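Local coordinates for ParB domain protein nuclease (Sulfolobus solfataricus, PDB 5K5D) that probably takes part in archaeal DNA segregation as a ParB-like partition protein, and may also act as a nuclease, at residues 119-124 with 160-165; 175-180 with 193-198; 200-205 with 223-228; 214-219 with 248-253. The protein carries 4 engineered substitutions. One frame throughout, in Å; residues are numbered along the deposited sequence.

Interaction 1 of 4, residues 119-124 with 160-165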
loop_
_atom_site.group_PDB
_atom_site.type_symbol
_atom_site.label_atom_id
_atom_site.label_comp_id
_atom_site.label_asym_id
_atom_site.label_seq_id
_atom_site.Cartn_x
_atom_site.Cartn_y
_atom_site.Cartn_z
ATOM N N ILE B 119 -3.661 -1.117 -2.301
ATOM C CA ILE B 119 -5.009 -0.608 -2.494
ATOM C C ILE B 119 -5.194 -0.055 -3.909
ATOM O O ILE B 119 -6.091 -0.486 -4.630
ATOM C CB ILE B 119 -5.361 0.469 -1.445
ATOM C CG1 ILE B 119 -5.357 -0.140 -0.038
ATOM C CG2 ILE B 119 -6.714 1.087 -1.743
ATOM C CD1 ILE B 119 -6.401 -1.232 0.172
ATOM N N ALA B 120 -4.336 0.879 -4.311
ATOM C CA ALA B 120 -4.486 1.541 -5.608
ATOM C C ALA B 120 -4.471 0.552 -6.779
ATOM O O ALA B 120 -5.206 0.720 -7.752
ATOM C CB ALA B 120 -3.421 2.616 -5.791
ATOM N N ASP B 121 -3.629 -0.470 -6.668
ATOM C CA ASP B 121 -3.568 -1.555 -7.643
ATOM C C ASP B 121 -4.892 -2.305 -7.743
ATOM O O ASP B 121 -5.302 -2.696 -8.836
ATOM C CB ASP B 121 -2.457 -2.547 -7.272
ATOM C CG ASP B 121 -1.068 -2.044 -7.639
ATOM O OD1 ASP B 121 -0.905 -0.831 -7.898
ATOM O OD2 ASP B 121 -0.134 -2.869 -7.659
ATOM N N ARG B 122 -5.550 -2.520 -6.604
ATOM C CA ARG B 122 -6.836 -3.214 -6.587
ATOM C C ARG B 122 -7.890 -2.362 -7.273
ATOM O O ARG B 122 -8.641 -2.844 -8.124
ATOM C CB ARG B 122 -7.298 -3.513 -5.160
ATOM C CG ARG B 122 -6.324 -4.298 -4.297
ATOM C CD ARG B 122 -5.906 -5.602 -4.943
ATOM N NE ARG B 122 -5.520 -6.594 -3.939
ATOM C CZ ARG B 122 -4.331 -6.647 -3.344
ATOM N NH1 ARG B 122 -3.392 -5.755 -3.640
ATOM N NH2 ARG B 122 -4.084 -7.592 -2.448
ATOM N N ILE B 123 -7.939 -1.090 -6.890
ATOM C CA ILE B 123 -8.917 -0.163 -7.442
ATOM C C ILE B 123 -8.746 -0.017 -8.952
ATOM O O ILE B 123 -9.718 0.185 -9.682
ATOM C CB ILE B 123 -8.815 1.226 -6.775
ATOM C CG1 ILE B 123 -9.191 1.139 -5.294
ATOM C CG2 ILE B 123 -9.696 2.233 -7.495
ATOM C CD1 ILE B 123 -10.616 0.733 -5.053
ATOM N N ALA B 124 -7.507 -0.126 -9.419
ATOM C CA ALA B 124 -7.219 -0.000 -10.843
ATOM C C ALA B 124 -7.858 -1.138 -11.628
ATOM O O ALA B 124 -8.467 -0.914 -12.672
ATOM C CB ALA B 124 -5.716 0.037 -11.082
ATOM N N VAL B 160 1.967 0.578 -17.091
ATOM C CA VAL B 160 2.412 -0.650 -16.452
ATOM C C VAL B 160 1.312 -1.697 -16.584
ATOM O O VAL B 160 0.131 -1.361 -16.713
ATOM C CB VAL B 160 2.770 -0.430 -14.970
ATOM C CG1 VAL B 160 1.526 -0.095 -14.164
ATOM C CG2 VAL B 160 3.477 -1.661 -14.399
ATOM N N THR B 161 1.705 -2.964 -16.577
ATOM C CA THR B 161 0.754 -4.055 -16.738
ATOM C C THR B 161 0.731 -4.947 -15.509
ATOM O O THR B 161 1.690 -5.665 -15.230
ATOM C CB THR B 161 1.077 -4.909 -17.978
ATOM O OG1 THR B 161 1.025 -4.085 -19.148
ATOM C CG2 THR B 161 0.074 -6.053 -18.120
ATOM N N LEU B 162 -0.375 -4.899 -14.777
ATOM C CA LEU B 162 -0.514 -5.677 -13.552
ATOM C C LEU B 162 -0.670 -7.157 -13.878
ATOM O O LEU B 162 -0.777 -7.537 -15.043
ATOM C CB LEU B 162 -1.706 -5.176 -12.736
ATOM C CG LEU B 162 -1.793 -3.654 -12.577
ATOM C CD1 LEU B 162 -3.050 -3.258 -11.816
ATOM C CD2 LEU B 162 -0.544 -3.099 -11.896
ATOM N N ASP B 163 -0.690 -7.985 -12.842
ATOM C CA ASP B 163 -0.727 -9.432 -13.020
ATOM C C ASP B 163 -2.125 -9.942 -13.365
ATOM O O ASP B 163 -2.524 -11.021 -12.929
ATOM C CB ASP B 163 -0.226 -10.125 -11.753
ATOM C CG ASP B 163 -1.172 -9.941 -10.579
ATOM O OD1 ASP B 163 -1.895 -8.920 -10.548
ATOM O OD2 ASP B 163 -1.200 -10.820 -9.691
ATOM N N ASP B 164 -2.867 -9.169 -14.148
ATOM C CA ASP B 164 -4.219 -9.554 -14.533
ATOM C C ASP B 164 -4.548 -9.013 -15.917
ATOM O O ASP B 164 -5.637 -9.246 -16.441
ATOM C CB ASP B 164 -5.237 -9.016 -13.527
ATOM C CG ASP B 164 -5.456 -7.524 -13.672
ATOM O OD1 ASP B 164 -6.599 -7.068 -13.467
ATOM O OD2 ASP B 164 -4.482 -6.808 -14.001
ATOM N N GLY B 165 -3.607 -8.275 -16.497
ATOM C CA GLY B 165 -3.799 -7.694 -17.813
ATOM C C GLY B 165 -4.236 -6.244 -17.756
ATOM O O GLY B 165 -4.211 -5.537 -18.766
#

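Interaction 2 of 4, residues 175-180 with 193-198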
loop_
_atom_site.group_PDB
_atom_site.type_symbol
_atom_site.label_atom_id
_atom_site.label_comp_id
_atom_site.label_asym_id
_atom_site.label_seq_id
_atom_site.Cartn_x
_atom_site.Cartn_y
_atom_site.Cartn_z
ATOM N N ARG B 175 -4.077 9.814 -10.322
ATOM C CA ARG B 175 -5.393 10.378 -10.055
ATOM C C ARG B 175 -6.127 9.483 -9.071
ATOM O O ARG B 175 -6.874 9.957 -8.213
ATOM C CB ARG B 175 -6.198 10.530 -11.348
ATOM C CG ARG B 175 -7.285 9.482 -11.541
ATOM C CD ARG B 175 -8.027 9.677 -12.858
ATOM N NE ARG B 175 -7.112 9.754 -13.994
ATOM C CZ ARG B 175 -7.377 9.276 -15.206
ATOM N NH1 ARG B 175 -8.533 8.673 -15.445
ATOM N NH2 ARG B 175 -6.483 9.396 -16.178
ATOM N N ILE B 176 -5.901 8.180 -9.201
ATOM C CA ILE B 176 -6.489 7.209 -8.291
ATOM C C ILE B 176 -5.994 7.440 -6.866
ATOM O O ILE B 176 -6.772 7.387 -5.916
ATOM C CB ILE B 176 -6.171 5.774 -8.731
ATOM C CG1 ILE B 176 -6.935 5.446 -10.016
ATOM C CG2 ILE B 176 -6.517 4.793 -7.630
ATOM C CD1 ILE B 176 -6.889 3.991 -10.404
ATOM N N LEU B 177 -4.699 7.708 -6.729
ATOM C CA LEU B 177 -4.112 8.025 -5.436
ATOM C C LEU B 177 -4.800 9.227 -4.813
ATOM O O LEU B 177 -5.198 9.191 -3.646
ATOM C CB LEU B 177 -2.621 8.321 -5.578
ATOM C CG LEU B 177 -1.776 7.193 -6.159
ATOM C CD1 LEU B 177 -0.313 7.617 -6.261
ATOM C CD2 LEU B 177 -1.936 5.945 -5.311
ATOM N N LYS B 178 -4.929 10.298 -5.593
ATOM C CA LYS B 178 -5.548 11.520 -5.098
ATOM C C LYS B 178 -6.952 11.246 -4.573
ATOM O O LYS B 178 -7.319 11.708 -3.494
ATOM C CB LYS B 178 -5.564 12.610 -6.174
ATOM C CG LYS B 178 -4.210 13.264 -6.406
ATOM C CD LYS B 178 -4.318 14.486 -7.311
ATOM C CE LYS B 178 -4.892 14.121 -8.675
ATOM N NZ LYS B 178 -4.909 15.281 -9.615
ATOM N N GLU B 179 -7.727 10.475 -5.329
ATOM C CA GLU B 179 -9.081 10.117 -4.916
ATOM C C GLU B 179 -9.102 9.465 -3.537
ATOM O O GLU B 179 -10.015 9.700 -2.745
ATOM C CB GLU B 179 -9.720 9.180 -5.941
ATOM C CG GLU B 179 -9.922 9.810 -7.307
ATOM C CD GLU B 179 -10.335 8.797 -8.355
ATOM O OE1 GLU B 179 -10.210 7.583 -8.086
ATOM O OE2 GLU B 179 -10.781 9.212 -9.444
ATOM N N LEU B 180 -8.089 8.647 -3.260
ATOM C CA LEU B 180 -8.002 7.900 -2.009
ATOM C C LEU B 180 -7.459 8.733 -0.853
ATOM O O LEU B 180 -7.531 8.321 0.307
ATOM C CB LEU B 180 -7.115 6.672 -2.199
ATOM C CG LEU B 180 -7.712 5.513 -2.990
ATOM C CD1 LEU B 180 -6.641 4.468 -3.278
ATOM C CD2 LEU B 180 -8.877 4.908 -2.222
ATOM N N ARG B 193 2.941 11.785 -6.537
ATOM C CA ARG B 193 3.381 11.884 -7.918
ATOM C C ARG B 193 4.673 11.103 -8.102
ATOM O O ARG B 193 4.856 10.415 -9.107
ATOM C CB ARG B 193 3.566 13.345 -8.318
ATOM C CG ARG B 193 3.838 13.533 -9.793
ATOM C CD ARG B 193 3.893 15.000 -10.165
ATOM N NE ARG B 193 4.381 15.177 -11.527
ATOM C CZ ARG B 193 5.666 15.273 -11.846
ATOM N NH1 ARG B 193 6.591 15.215 -10.896
ATOM N NH2 ARG B 193 6.026 15.428 -13.112
ATOM N N LYS B 194 5.561 11.215 -7.117
ATOM C CA LYS B 194 6.798 10.447 -7.098
ATOM C C LYS B 194 6.483 8.963 -7.095
ATOM O O LYS B 194 7.065 8.193 -7.857
ATOM C CB LYS B 194 7.628 10.787 -5.858
ATOM C CG LYS B 194 8.378 12.098 -5.938
ATOM C CD LYS B 194 9.013 12.429 -4.599
ATOM C CE LYS B 194 9.792 13.735 -4.656
ATOM N NZ LYS B 194 10.204 14.188 -3.297
HETATM N N MSE B 195 5.564 8.564 -6.224
HETATM C CA MSE B 195 5.206 7.159 -6.102
HETATM C C MSE B 195 4.573 6.654 -7.389
HETATM O O MSE B 195 4.878 5.553 -7.845
HETATM C CB MSE B 195 4.267 6.932 -4.918
HETATM C CG MSE B 195 4.230 5.482 -4.457
HETATM SE SE MSE B 195 2.557 4.554 -4.842
HETATM C CE MSE B 195 1.499 5.253 -3.370
ATOM N N ALA B 196 3.702 7.471 -7.977
ATOM C CA ALA B 196 3.002 7.093 -9.199
ATOM C C ALA B 196 3.969 6.879 -10.359
ATOM O O ALA B 196 3.857 5.899 -11.100
ATOM C CB ALA B 196 1.954 8.135 -9.559
ATOM N N ILE B 197 4.923 7.795 -10.511
ATOM C CA ILE B 197 5.928 7.683 -11.564
ATOM C C ILE B 197 6.806 6.448 -11.377
ATOM O O ILE B 197 7.108 5.737 -12.334
ATOM C CB ILE B 197 6.814 8.935 -11.633
ATOM C CG1 ILE B 197 5.969 10.144 -12.037
ATOM C CG2 ILE B 197 7.956 8.726 -12.618
ATOM C CD1 ILE B 197 6.757 11.421 -12.181
ATOM N N LEU B 198 7.218 6.190 -10.141
ATOM C CA LEU B 198 8.030 5.020 -9.861
ATOM C C LEU B 198 7.215 3.753 -10.082
ATOM O O LEU B 198 7.710 2.778 -10.639
ATOM C CB LEU B 198 8.567 5.050 -8.426
ATOM C CG LEU B 198 9.469 6.218 -8.022
ATOM C CD1 LEU B 198 9.984 6.021 -6.607
ATOM C CD2 LEU B 198 10.622 6.384 -8.996
#

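Interaction 3 of 4, residues 200-205 with 223-228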
loop_
_atom_site.group_PDB
_atom_site.type_symbol
_atom_site.label_atom_id
_atom_site.label_comp_id
_atom_site.label_asym_id
_atom_site.label_seq_id
_atom_site.Cartn_x
_atom_site.Cartn_y
_atom_site.Cartn_z
ATOM N N ILE B 200 4.866 3.075 -12.072
ATOM C CA ILE B 200 4.603 2.773 -13.476
ATOM C C ILE B 200 5.879 2.607 -14.298
ATOM O O ILE B 200 5.997 1.675 -15.099
ATOM C CB ILE B 200 3.703 3.849 -14.118
ATOM C CG1 ILE B 200 2.230 3.483 -13.920
ATOM C CG2 ILE B 200 4.020 4.009 -15.598
ATOM C CD1 ILE B 200 1.829 3.311 -12.462
ATOM N N ASN B 201 6.837 3.503 -14.090
ATOM C CA ASN B 201 8.069 3.474 -14.867
ATOM C C ASN B 201 9.091 2.472 -14.341
ATOM O O ASN B 201 9.793 1.824 -15.119
ATOM C CB ASN B 201 8.689 4.871 -14.955
ATOM C CG ASN B 201 7.865 5.822 -15.802
ATOM O OD1 ASN B 201 8.059 5.917 -17.010
ATOM N ND2 ASN B 201 6.936 6.529 -15.169
ATOM N N THR B 202 9.154 2.329 -13.021
ATOM C CA THR B 202 10.206 1.532 -12.398
ATOM C C THR B 202 9.719 0.741 -11.173
ATOM O O THR B 202 10.127 1.010 -10.043
ATOM C CB THR B 202 11.400 2.432 -12.019
ATOM O OG1 THR B 202 12.470 1.632 -11.506
ATOM C CG2 THR B 202 10.982 3.471 -10.983
ATOM N N PRO B 203 8.847 -0.252 -11.404
ATOM C CA PRO B 203 8.255 -1.087 -10.350
ATOM C C PRO B 203 9.306 -1.768 -9.472
ATOM O O PRO B 203 9.147 -1.829 -8.250
ATOM C CB PRO B 203 7.481 -2.147 -11.142
ATOM C CG PRO B 203 7.213 -1.523 -12.459
ATOM C CD PRO B 203 8.386 -0.645 -12.746
ATOM N N TRP B 204 10.360 -2.283 -10.101
ATOM C CA TRP B 204 11.444 -2.960 -9.400
ATOM C C TRP B 204 12.114 -2.025 -8.405
ATOM O O TRP B 204 12.699 -2.467 -7.414
ATOM C CB TRP B 204 12.490 -3.447 -10.401
ATOM C CG TRP B 204 13.053 -2.324 -11.223
ATOM C CD1 TRP B 204 12.537 -1.816 -12.378
ATOM C CD2 TRP B 204 14.228 -1.555 -10.941
ATOM N NE1 TRP B 204 13.321 -0.787 -12.836
ATOM C CE2 TRP B 204 14.366 -0.605 -11.967
ATOM C CE3 TRP B 204 15.181 -1.587 -9.918
ATOM C CZ2 TRP B 204 15.413 0.308 -12.008
ATOM C CZ3 TRP B 204 16.218 -0.678 -9.956
ATOM C CH2 TRP B 204 16.327 0.255 -10.993
ATOM N N LEU B 205 12.042 -0.729 -8.689
ATOM C CA LEU B 205 12.651 0.275 -7.827
ATOM C C LEU B 205 11.726 0.617 -6.661
ATOM O O LEU B 205 12.180 0.833 -5.537
ATOM C CB LEU B 205 12.991 1.529 -8.635
ATOM C CG LEU B 205 13.906 2.588 -8.017
ATOM C CD1 LEU B 205 13.136 3.489 -7.068
ATOM C CD2 LEU B 205 15.095 1.934 -7.323
ATOM N N ARG B 223 15.073 10.114 -6.028
ATOM C CA ARG B 223 16.313 10.791 -6.390
ATOM C C ARG B 223 17.159 9.868 -7.254
ATOM O O ARG B 223 17.761 10.299 -8.240
ATOM C CB ARG B 223 17.098 11.200 -5.143
ATOM C CG ARG B 223 16.551 12.426 -4.422
ATOM C CD ARG B 223 17.415 12.775 -3.221
ATOM N NE ARG B 223 18.794 13.063 -3.607
ATOM C CZ ARG B 223 19.829 13.032 -2.773
ATOM N NH1 ARG B 223 19.648 12.717 -1.497
ATOM N NH2 ARG B 223 21.049 13.308 -3.217
ATOM N N ILE B 224 17.194 8.593 -6.876
ATOM C CA ILE B 224 17.913 7.581 -7.640
ATOM C C ILE B 224 17.339 7.459 -9.046
ATOM O O ILE B 224 18.085 7.350 -10.022
ATOM C CB ILE B 224 17.842 6.206 -6.956
ATOM C CG1 ILE B 224 18.700 6.200 -5.689
ATOM C CG2 ILE B 224 18.293 5.113 -7.911
ATOM C CD1 ILE B 224 18.665 4.892 -4.931
ATOM N N TYR B 225 16.011 7.480 -9.139
ATOM C CA TYR B 225 15.327 7.381 -10.425
ATOM C C TYR B 225 15.761 8.491 -11.377
ATOM O O TYR B 225 16.344 8.229 -12.431
ATOM C CB TYR B 225 13.806 7.420 -10.235
ATOM C CG TYR B 225 13.040 7.531 -11.529
ATOM C CD1 TYR B 225 12.916 6.439 -12.381
ATOM C CD2 TYR B 225 12.441 8.728 -11.906
ATOM C CE1 TYR B 225 12.213 6.536 -13.574
ATOM C CE2 TYR B 225 11.737 8.833 -13.100
ATOM C CZ TYR B 225 11.629 7.734 -13.927
ATOM O OH TYR B 225 10.933 7.827 -15.109
ATOM N N THR B 226 15.463 9.730 -11.002
ATOM C CA THR B 226 15.775 10.881 -11.838
ATOM C C THR B 226 17.267 10.944 -12.162
ATOM O O THR B 226 17.659 11.319 -13.268
ATOM C CB THR B 226 15.325 12.187 -11.169
ATOM O OG1 THR B 226 15.854 12.248 -9.839
ATOM C CG2 THR B 226 13.805 12.240 -11.098
ATOM N N ARG B 227 18.093 10.565 -11.194
ATOM C CA ARG B 227 19.537 10.528 -11.384
ATOM C C ARG B 227 19.925 9.540 -12.481
ATOM O O ARG B 227 20.467 9.925 -13.517
ATOM C CB ARG B 227 20.224 10.159 -10.069
ATOM C CG ARG B 227 21.660 9.687 -10.208
ATOM C CD ARG B 227 22.575 10.800 -10.676
ATOM N NE ARG B 227 23.976 10.396 -10.635
ATOM C CZ ARG B 227 24.993 11.198 -10.931
ATOM N NH1 ARG B 227 24.763 12.453 -11.292
ATOM N NH2 ARG B 227 26.238 10.746 -10.866
ATOM N N VAL B 228 19.627 8.267 -12.251
ATOM C CA VAL B 228 20.010 7.200 -13.169
ATOM C C VAL B 228 19.392 7.348 -14.561
ATOM O O VAL B 228 19.906 6.794 -15.534
ATOM C CB VAL B 228 19.675 5.815 -12.578
ATOM C CG1 VAL B 228 19.982 4.728 -13.567
ATOM C CG2 VAL B 228 20.468 5.585 -11.302
#

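Interaction 4 of 4, residues 214-219 with 248-253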
loop_
_atom_site.group_PDB
_atom_site.type_symbol
_atom_site.label_atom_id
_atom_site.label_comp_id
_atom_site.label_asym_id
_atom_site.label_seq_id
_atom_site.Cartn_x
_atom_site.Cartn_y
_atom_site.Cartn_z
ATOM N N TYR B 214 13.812 -3.617 3.553
ATOM C CA TYR B 214 14.655 -2.467 3.245
ATOM C C TYR B 214 14.057 -1.138 3.691
ATOM O O TYR B 214 14.747 -0.311 4.282
ATOM C CB TYR B 214 14.984 -2.426 1.751
ATOM C CG TYR B 214 15.540 -3.724 1.208
ATOM C CD1 TYR B 214 14.846 -4.448 0.246
ATOM C CD2 TYR B 214 16.753 -4.232 1.661
ATOM C CE1 TYR B 214 15.344 -5.634 -0.257
ATOM C CE2 TYR B 214 17.265 -5.419 1.162
ATOM C CZ TYR B 214 16.553 -6.118 0.205
ATOM O OH TYR B 214 17.048 -7.304 -0.294
ATOM N N LYS B 215 12.780 -0.930 3.397
ATOM C CA LYS B 215 12.109 0.315 3.756
ATOM C C LYS B 215 12.866 1.536 3.236
ATOM O O LYS B 215 12.809 2.610 3.834
ATOM C CB LYS B 215 11.931 0.418 5.275
ATOM C CG LYS B 215 11.065 -0.667 5.889
ATOM C CD LYS B 215 11.104 -0.586 7.410
ATOM C CE LYS B 215 10.232 -1.648 8.061
ATOM N NZ LYS B 215 8.797 -1.473 7.709
ATOM N N VAL B 216 13.587 1.363 2.134
ATOM C CA VAL B 216 14.239 2.487 1.469
ATOM C C VAL B 216 13.261 3.651 1.329
ATOM O O VAL B 216 12.157 3.477 0.814
ATOM C CB VAL B 216 14.754 2.088 0.070
ATOM C CG1 VAL B 216 15.057 3.328 -0.766
ATOM C CG2 VAL B 216 15.974 1.192 0.189
ATOM N N PRO B 217 13.662 4.844 1.795
ATOM C CA PRO B 217 12.776 6.012 1.736
ATOM C C PRO B 217 12.369 6.333 0.302
ATOM O O PRO B 217 13.192 6.230 -0.612
ATOM C CB PRO B 217 13.644 7.142 2.305
ATOM C CG PRO B 217 14.666 6.446 3.136
ATOM C CD PRO B 217 14.960 5.171 2.407
ATOM N N LEU B 218 11.107 6.708 0.116
ATOM C CA LEU B 218 10.589 7.069 -1.196
ATOM C C LEU B 218 11.413 8.175 -1.843
ATOM O O LEU B 218 11.964 8.009 -2.936
ATOM C CB LEU B 218 9.135 7.526 -1.081
ATOM C CG LEU B 218 8.534 8.194 -2.320
ATOM C CD1 LEU B 218 8.538 7.240 -3.507
ATOM C CD2 LEU B 218 7.125 8.696 -2.043
ATOM N N ASP B 219 11.487 9.310 -1.159
ATOM C CA ASP B 219 12.128 10.494 -1.711
ATOM C C ASP B 219 13.563 10.184 -2.109
ATOM O O ASP B 219 14.104 10.767 -3.051
ATOM C CB ASP B 219 12.061 11.624 -0.689
ATOM C CG ASP B 219 10.686 11.740 -0.053
ATOM O OD1 ASP B 219 9.831 12.462 -0.610
ATOM O OD2 ASP B 219 10.452 11.089 0.991
ATOM N N LEU B 248 23.806 -1.428 -3.618
ATOM C CA LEU B 248 23.925 -0.114 -4.239
ATOM C C LEU B 248 22.728 0.778 -3.922
ATOM O O LEU B 248 22.825 2.000 -3.979
ATOM C CB LEU B 248 24.056 -0.272 -5.754
ATOM C CG LEU B 248 24.759 0.857 -6.506
ATOM C CD1 LEU B 248 26.243 0.860 -6.172
ATOM C CD2 LEU B 248 24.548 0.702 -8.001
ATOM N N ILE B 249 21.596 0.164 -3.589
ATOM C CA ILE B 249 20.352 0.909 -3.413
ATOM C C ILE B 249 19.858 0.948 -1.971
ATOM O O ILE B 249 19.414 1.990 -1.485
ATOM C CB ILE B 249 19.233 0.340 -4.312
ATOM C CG1 ILE B 249 19.589 0.535 -5.787
ATOM C CG2 ILE B 249 17.904 0.999 -3.997
ATOM C CD1 ILE B 249 18.593 -0.086 -6.739
ATOM N N THR B 250 19.931 -0.191 -1.292
ATOM C CA THR B 250 19.359 -0.317 0.041
ATOM C C THR B 250 20.281 0.248 1.100
ATOM O O THR B 250 19.930 0.310 2.279
ATOM C CB THR B 250 19.071 -1.771 0.376
ATOM O OG1 THR B 250 20.307 -2.472 0.560
ATOM C CG2 THR B 250 18.278 -2.409 -0.751
ATOM N N THR B 251 21.467 0.660 0.678
ATOM C CA THR B 251 22.437 1.215 1.604
ATOM C C THR B 251 22.746 2.666 1.263
ATOM O O THR B 251 22.730 3.061 0.091
ATOM C CB THR B 251 23.739 0.393 1.614
ATOM O OG1 THR B 251 23.447 -0.959 1.991
ATOM C CG2 THR B 251 24.726 0.977 2.605
ATOM N N ARG B 252 23.011 3.461 2.295
ATOM C CA ARG B 252 23.446 4.837 2.101
ATOM C C ARG B 252 24.796 4.869 1.386
ATOM O O ARG B 252 25.042 5.726 0.538
ATOM C CB ARG B 252 23.545 5.562 3.442
ATOM C CG ARG B 252 24.001 7.007 3.322
ATOM C CD ARG B 252 24.158 7.669 4.682
ATOM N NE ARG B 252 24.567 9.064 4.547
ATOM C CZ ARG B 252 25.827 9.461 4.397
ATOM N NH1 ARG B 252 26.107 10.752 4.278
ATOM N NH2 ARG B 252 26.805 8.566 4.367
ATOM N N GLU B 253 25.666 3.925 1.739
ATOM C CA GLU B 253 26.967 3.791 1.095
ATOM C C GLU B 253 26.805 3.602 -0.406
ATOM O O GLU B 253 27.569 4.154 -1.194
ATOM C CB GLU B 253 27.743 2.611 1.687
ATOM C CG GLU B 253 29.034 2.995 2.398
ATOM C CD GLU B 253 30.104 3.520 1.451
ATOM O OE1 GLU B 253 30.694 4.583 1.749
ATOM O OE2 GLU B 253 30.366 2.868 0.415
#

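Interaction 1 of 4, residues 119-124 with 160-165
L162 reaches across to helix 109-128 and lays its branched end against the turn that carries D121 and A124. Its CG stands beside the backbone N and opposite the carbonyl carbon (chi1 -46°), and the nearly straight next torsion sends CD1 outward, so that the two methyls meet different parts of the helix. CD1 comes closest, resting on the backbone at D121 O (3.8 Å) and approaching the methyl of A124, with CB and CD1 4.3 Å apart. CD2 lies nearer the carboxylate, 4.3 Å from OD2 of D121, and touches it without a polar bond. A leucine suits the place because its fork offers one methyl to the backbone and A124 and the other to the flank of D121, and the small A124 lets it come in. L162 leaves strand 159-161 for the turn of a β-hairpin whose other strand is 167-169. The carboxylate of D121 is occupied elsewhere, OD2 in a salt bridge with R199 and OD1 in a hydrogen bond with the hydroxyl of Y173. D163 pairs with K125, which would probably soften any repulsion between the two aspartates, whose OD2 (D121) and OD1 (D163) are 6.9 Å apart. Between the two segments the contact is thus the leucine's van der Waals packing alone, while just beside it the D163-K125 salt bridge also joins the hairpin turn to helix 109-128.

Interaction 2 of 4, residues 175-180 with 193-198
This is a buried, wholly apolar helix-to-helix contact, made where helix 170-180 lies against the next helix in the chain, 189-201. L177 supplies one side and M195 with A196 the other; the nearest backbones, at L177 and A196, have their CA atoms 8.1 Å apart. L177 points at the facing helix with CG opposite its carbonyl carbon, and its two methyls are shared out between the partners. CD1 meets the CB of A196 at 4.0 Å, and CD2 meets CE of M195, also at 4.0 Å. That terminal methyl also lies 4.2 Å from CD1 of L177, and so touches both branches of the fork. M195, a selenomethionine in this crystal, starts opposite its own backbone N (chi1 -161°) and then bends at both following torsions, which swings CE back to meet L177 at a slant. Each residue type fits: alanine leaves the facing helix flat enough for a leucine branch to settle on it, and the long, unbranched methionine can bend so that its terminal methyl reaches both branches of L177. Helix 109-128 closes in from another direction, A120 touching L177 and F116 touching M195, while K194 makes a salt bridge with D219 of helix 218-230. With three apolar side chains and no polar atom to be satisfied among their ends, the contact rests on close fit and the exclusion of water.

Interaction 3 of 4, residues 200-205 with 223-228
Y225 takes a first torsion of 171°, which carries its ring away from its backbone N and out toward the break between helices 189-201 and 203-210, where N201 and T202 meet it. In T202 the methyl, not the hydroxyl, occupies the crowded position between N and carbonyl carbon, and this branch touches the ring: CG2 lies 3.8 Å from CD1 of Y225. The two side chains run past one another in opposite directions. N201 receives the far end of the tyrosine, its CB 3.7 Å from OH of Y225, and its amide plane stands 47° from the ring. The amide itself bonds backward to the carbonyl of I197, leaving CB to pack against the hydroxyl end of Y225. A long aromatic suits the place, since it spans from T202 to N201, and T202 begins the next helix as its N-cap residue. An alanine in place of Y225 would probably leave CB of N201 and CG2 of T202 without their neighbour and open a gap beside the helix break. Further along helix 189-201, I197 and L198 also pack on Y225, and L234 of helix 234-238 touches it, so the tyrosine of helix 218-230 sits between helix 189-201, the break that follows it, and helix 234-238.

Interaction 4 of 4, residues 214-219 with 248-253
A CH-π contact between T250 and Y214 joins the loop before helix 218-230 to the end of helix 242-250, in the C-terminal helical part of the chain, much of which matches the Ssol_1539-like second-domain family. T250 gives up the most surface. Its OG1 takes the position between backbone N and carbonyl carbon (chi1 70°) and hydrogen-bonds to the carbonyl of D246, one turn back in its helix, which turns CG2 outward to the ring. This methyl sits over one face of Y214, 3.7 Å from the ring centroid and 23° off the normal, displaced toward the CD2 side, so that CG2 and CD2 are 3.4 Å apart. Threonine fits well because one branch can satisfy the helix while the other faces the aromatic. With an alanine replacing Y214, the methyl of T250 would probably lose its aromatic face and a gap would open at the edge of the contact. V216, second in buried surface, fills the neighbouring space with a branched side chain that presses on the helix backbone. K215 makes a salt bridge with D108, and the carbonyl of V216 accepts a bond from N110, which ties the loop to the start of helix 109-128. I249 continues the apolar side toward W204 and L205. The methyl CG2 of V216 lies 3.7 Å from CA of T250 and 3.9 Å from O of I249.

Overall arrangement
The four contacts are spread over the helical part of the chain from helix 109-128 onward. Interactions 1 and 2 touch directly, A120 CB lying 3.7 Å from L177 CD2, so helix 170-180 is packed on both 109-128 and 189-201. Interaction 1 also meets interaction 3, where V160 CG1 is 3.7 Å from I200 CG1. Helix 189-201 serves interactions 2 and 3, joined where L198 CD2 meets Y225 CB at 3.6 Å. Interactions 3 and 4 share helix 218-230, their segments alternate along the chain, and I224 CD1 lies 4.1 Å from I249 CG2; their centres are 12 Å apart. A salt bridge from K194 NZ to D219 OD1 (3.2 Å) ties interaction 2 to interaction 4. Interactions 1 and 4 stay apart, with about 13 Å between nearest atoms.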